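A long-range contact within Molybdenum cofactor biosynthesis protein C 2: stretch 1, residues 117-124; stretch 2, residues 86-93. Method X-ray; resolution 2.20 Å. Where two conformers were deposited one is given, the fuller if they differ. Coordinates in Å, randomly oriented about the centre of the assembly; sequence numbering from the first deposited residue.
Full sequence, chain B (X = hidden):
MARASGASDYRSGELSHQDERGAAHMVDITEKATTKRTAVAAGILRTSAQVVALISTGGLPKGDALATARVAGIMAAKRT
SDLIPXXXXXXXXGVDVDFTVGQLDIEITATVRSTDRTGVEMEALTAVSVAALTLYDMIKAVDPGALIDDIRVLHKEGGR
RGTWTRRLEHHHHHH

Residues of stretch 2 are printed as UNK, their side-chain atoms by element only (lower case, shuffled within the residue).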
# COMPACT_ATOMS: atom_id res chain seq x y z
N ARG B 117 -2.75 9.13 -20.69
CA ARG B 117 -3.71 8.61 -21.68
C ARG B 117 -5.19 8.82 -21.33
O ARG B 117 -6.07 8.57 -22.16
CB ARG B 117 -3.44 7.12 -21.91
CG ARG B 117 -2.17 6.82 -22.69
CD ARG B 117 -1.85 5.33 -22.76
NE ARG B 117 -1.37 4.96 -24.09
CZ ARG B 117 -0.10 5.02 -24.50
NH1 ARG B 117 0.86 5.42 -23.67
NH2 ARG B 117 0.20 4.67 -25.74
N THR B 118 -5.46 9.25 -20.10
CA THR B 118 -6.83 9.52 -19.65
C THR B 118 -6.86 10.67 -18.65
O THR B 118 -5.82 11.05 -18.11
CB THR B 118 -7.55 8.23 -19.10
OG1 THR B 118 -8.71 8.61 -18.34
CG2 THR B 118 -6.65 7.40 -18.21
N GLY B 119 -8.05 11.24 -18.43
CA GLY B 119 -8.22 12.38 -17.53
C GLY B 119 -7.86 12.07 -16.08
O GLY B 119 -7.86 10.91 -15.68
N VAL B 120 -7.55 13.12 -15.32
CA VAL B 120 -7.09 12.99 -13.93
C VAL B 120 -8.08 13.54 -12.88
O VAL B 120 -7.68 13.91 -11.77
CB VAL B 120 -5.66 13.61 -13.71
CG1 VAL B 120 -4.63 12.83 -14.51
CG2 VAL B 120 -5.61 15.10 -14.07
N GLU B 121 -9.37 13.55 -13.24
CA GLU B 121 -10.40 14.04 -12.34
C GLU B 121 -10.61 13.14 -11.11
O GLU B 121 -11.01 13.63 -10.06
CB GLU B 121 -11.72 14.32 -13.08
CG GLU B 121 -12.45 13.11 -13.65
CD GLU B 121 -12.04 12.75 -15.08
OE1 GLU B 121 -12.89 12.20 -15.80
OE2 GLU B 121 -10.89 13.00 -15.48
N MET B 122 -10.32 11.85 -11.23
CA MET B 122 -10.47 10.94 -10.10
C MET B 122 -9.50 11.23 -8.97
O MET B 122 -9.87 11.23 -7.78
CB MET B 122 -10.37 9.46 -10.52
CG MET B 122 -11.59 8.93 -11.30
SD MET B 122 -13.22 9.40 -10.63
CE MET B 122 -13.06 8.94 -8.89
N GLU B 123 -8.25 11.49 -9.33
CA GLU B 123 -7.23 11.83 -8.35
C GLU B 123 -7.52 13.17 -7.69
O GLU B 123 -7.35 13.31 -6.48
CB GLU B 123 -5.80 11.79 -8.93
CG GLU B 123 -5.70 11.72 -10.45
CD GLU B 123 -6.10 10.37 -11.06
OE1 GLU B 123 -5.57 9.32 -10.65
OE2 GLU B 123 -6.95 10.38 -11.97
N ALA B 124 -7.99 14.15 -8.47
CA ALA B 124 -8.42 15.42 -7.92
C ALA B 124 -9.54 15.24 -6.88
O ALA B 124 -9.48 15.82 -5.79
CB ALA B 124 -8.85 16.39 -9.03
N UNK B 86 -11.42 0.39 -10.68
CA UNK B 86 -11.29 0.50 -12.13
C UNK B 86 -10.50 1.71 -12.60
O UNK B 86 -10.46 1.98 -13.80
c UNK B 86 -14.60 -0.96 -13.61
c UNK B 86 -12.62 -2.13 -12.62
c UNK B 86 -13.48 -0.86 -12.60
c UNK B 86 -12.65 0.42 -12.83
N UNK B 87 -9.87 2.42 -11.66
CA UNK B 87 -8.94 3.51 -12.01
C UNK B 87 -7.60 2.99 -12.51
O UNK B 87 -7.01 2.10 -11.91
s UNK B 87 -9.83 5.81 -10.81
c UNK B 87 -8.70 4.43 -10.83
N UNK B 88 -7.12 3.56 -13.61
CA UNK B 88 -5.81 3.25 -14.16
C UNK B 88 -4.76 3.90 -13.31
O UNK B 88 -5.04 4.88 -12.62
c UNK B 88 -5.71 3.80 -15.57
c UNK B 88 -6.70 2.40 -17.57
c UNK B 88 -8.78 3.06 -17.38
n UNK B 88 -8.07 3.68 -16.41
c UNK B 88 -6.78 3.29 -16.50
n UNK B 88 -7.95 2.29 -18.09
N UNK B 89 -3.55 3.33 -13.35
CA UNK B 89 -2.37 3.92 -12.73
C UNK B 89 -1.83 5.04 -13.62
O UNK B 89 -1.41 4.80 -14.75
n UNK B 89 -0.19 -0.21 -11.19
c UNK B 89 -1.66 1.68 -11.63
c UNK B 89 -1.01 0.35 -12.06
o UNK B 89 -1.27 -0.15 -13.15
c UNK B 89 -1.28 2.85 -12.55
N UNK B 90 -1.87 6.27 -13.11
CA UNK B 90 -1.49 7.46 -13.89
C UNK B 90 -0.28 8.19 -13.31
O UNK B 90 -0.13 8.28 -12.09
c UNK B 90 -3.60 7.48 -16.23
c UNK B 90 -5.08 8.89 -14.78
c UNK B 90 -2.69 8.42 -14.05
c UNK B 90 -3.93 7.89 -14.79
N UNK B 91 0.58 8.68 -14.19
CA UNK B 91 1.77 9.40 -13.76
C UNK B 91 1.40 10.85 -13.50
O UNK B 91 1.10 11.59 -14.43
c UNK B 91 2.88 9.31 -14.82
N UNK B 92 1.39 11.23 -12.23
CA UNK B 92 1.01 12.59 -11.87
C UNK B 92 2.26 13.46 -11.88
O UNK B 92 3.27 13.11 -11.27
c UNK B 92 -1.52 11.86 -8.92
c UNK B 92 -1.91 11.72 -11.40
c UNK B 92 -0.86 11.64 -10.29
c UNK B 92 0.30 12.63 -10.51
N UNK B 93 2.17 14.58 -12.59
CA UNK B 93 3.28 15.53 -12.66
C UNK B 93 3.17 16.68 -11.67
O UNK B 93 4.13 17.44 -11.48
c UNK B 93 4.32 15.07 -14.94
o UNK B 93 2.24 16.32 -14.75
c UNK B 93 3.50 16.07 -14.10
O HOH W 1 -2.95 7.78 -10.33

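Position 86 carries four side-chain carbons, forked at the second. The side chain is out of reach of stretch 1. The fork after one methylene identifies Leu 86.

Position 87 has one carbon followed by one sulfur. The sulfur lies 3.6 Å from CG of Met 122. A single carbon ending in sulfur is Cys 87. Its CB points toward stretch 1, and the pair Met 122 CG and Cys 87 SG is an apolar contact.

Position 88 has one carbon and then a five-membered ring of three carbons and two nitrogens. One ring nitrogen is 4.4 Å from CG2 of Thr 118. This ring belongs to His 88, and the nitrogen is ND1. The methyl group approaches the ring obliquely.

Position 89 has three carbons, the third bearing one oxygen and one nitrogen. Its CB points away from stretch 1, and no contact forms. The length and the terminal amide give Gln 89.

Position 90 again has four carbons forked at the second. One branch end is 3.6 Å from CG2 of Thr 118. The other is 3.6 Å from O of Gly 119, 4.0 Å from CG1 of Val 120 and 3.7 Å from OE2 of Glu 123. This is Leu 90; the first branch is CD2 and the second CD1.

Position 91 has a single side-chain carbon, pointing away from stretch 1. It is Ala 91, deposited in two conformers.

Position 92 has four carbons forked at the second. One end carbon is 3.9 Å from CG of Glu 123 and 4.3 Å from CG1 of Val 120. This is Leu 92, and the carbon is CD2. It meets the aliphatic part of the Glu 123 side chain.

Position 93 has one carbon carrying one oxygen and one carbon. It is out of reach of stretch 1. The branched hydroxyl side chain is Thr 93, with OG1 hydrogen-bonded elsewhere in the structure.

The contact works mainly by packing. No direct hydrogen bond crosses it. The CA-to-CB bonds of Cys 87, His 88, Leu 90 and Leu 92 point toward stretch 1; those of Gln 89 and Ala 91 point away. Leu 90, the residue most covered by stretch 1, packs against the loop before the helix and against Glu 123. Water 1 adds a polar link: it donates to Glu 123 OE1 at 3.1 Å and accepts a weak hydrogen bond from Leu 90 N at 3.3 Å. Together the stretches bury 360 Å².

Stretch 2, residues 86-93: LCHQLALT
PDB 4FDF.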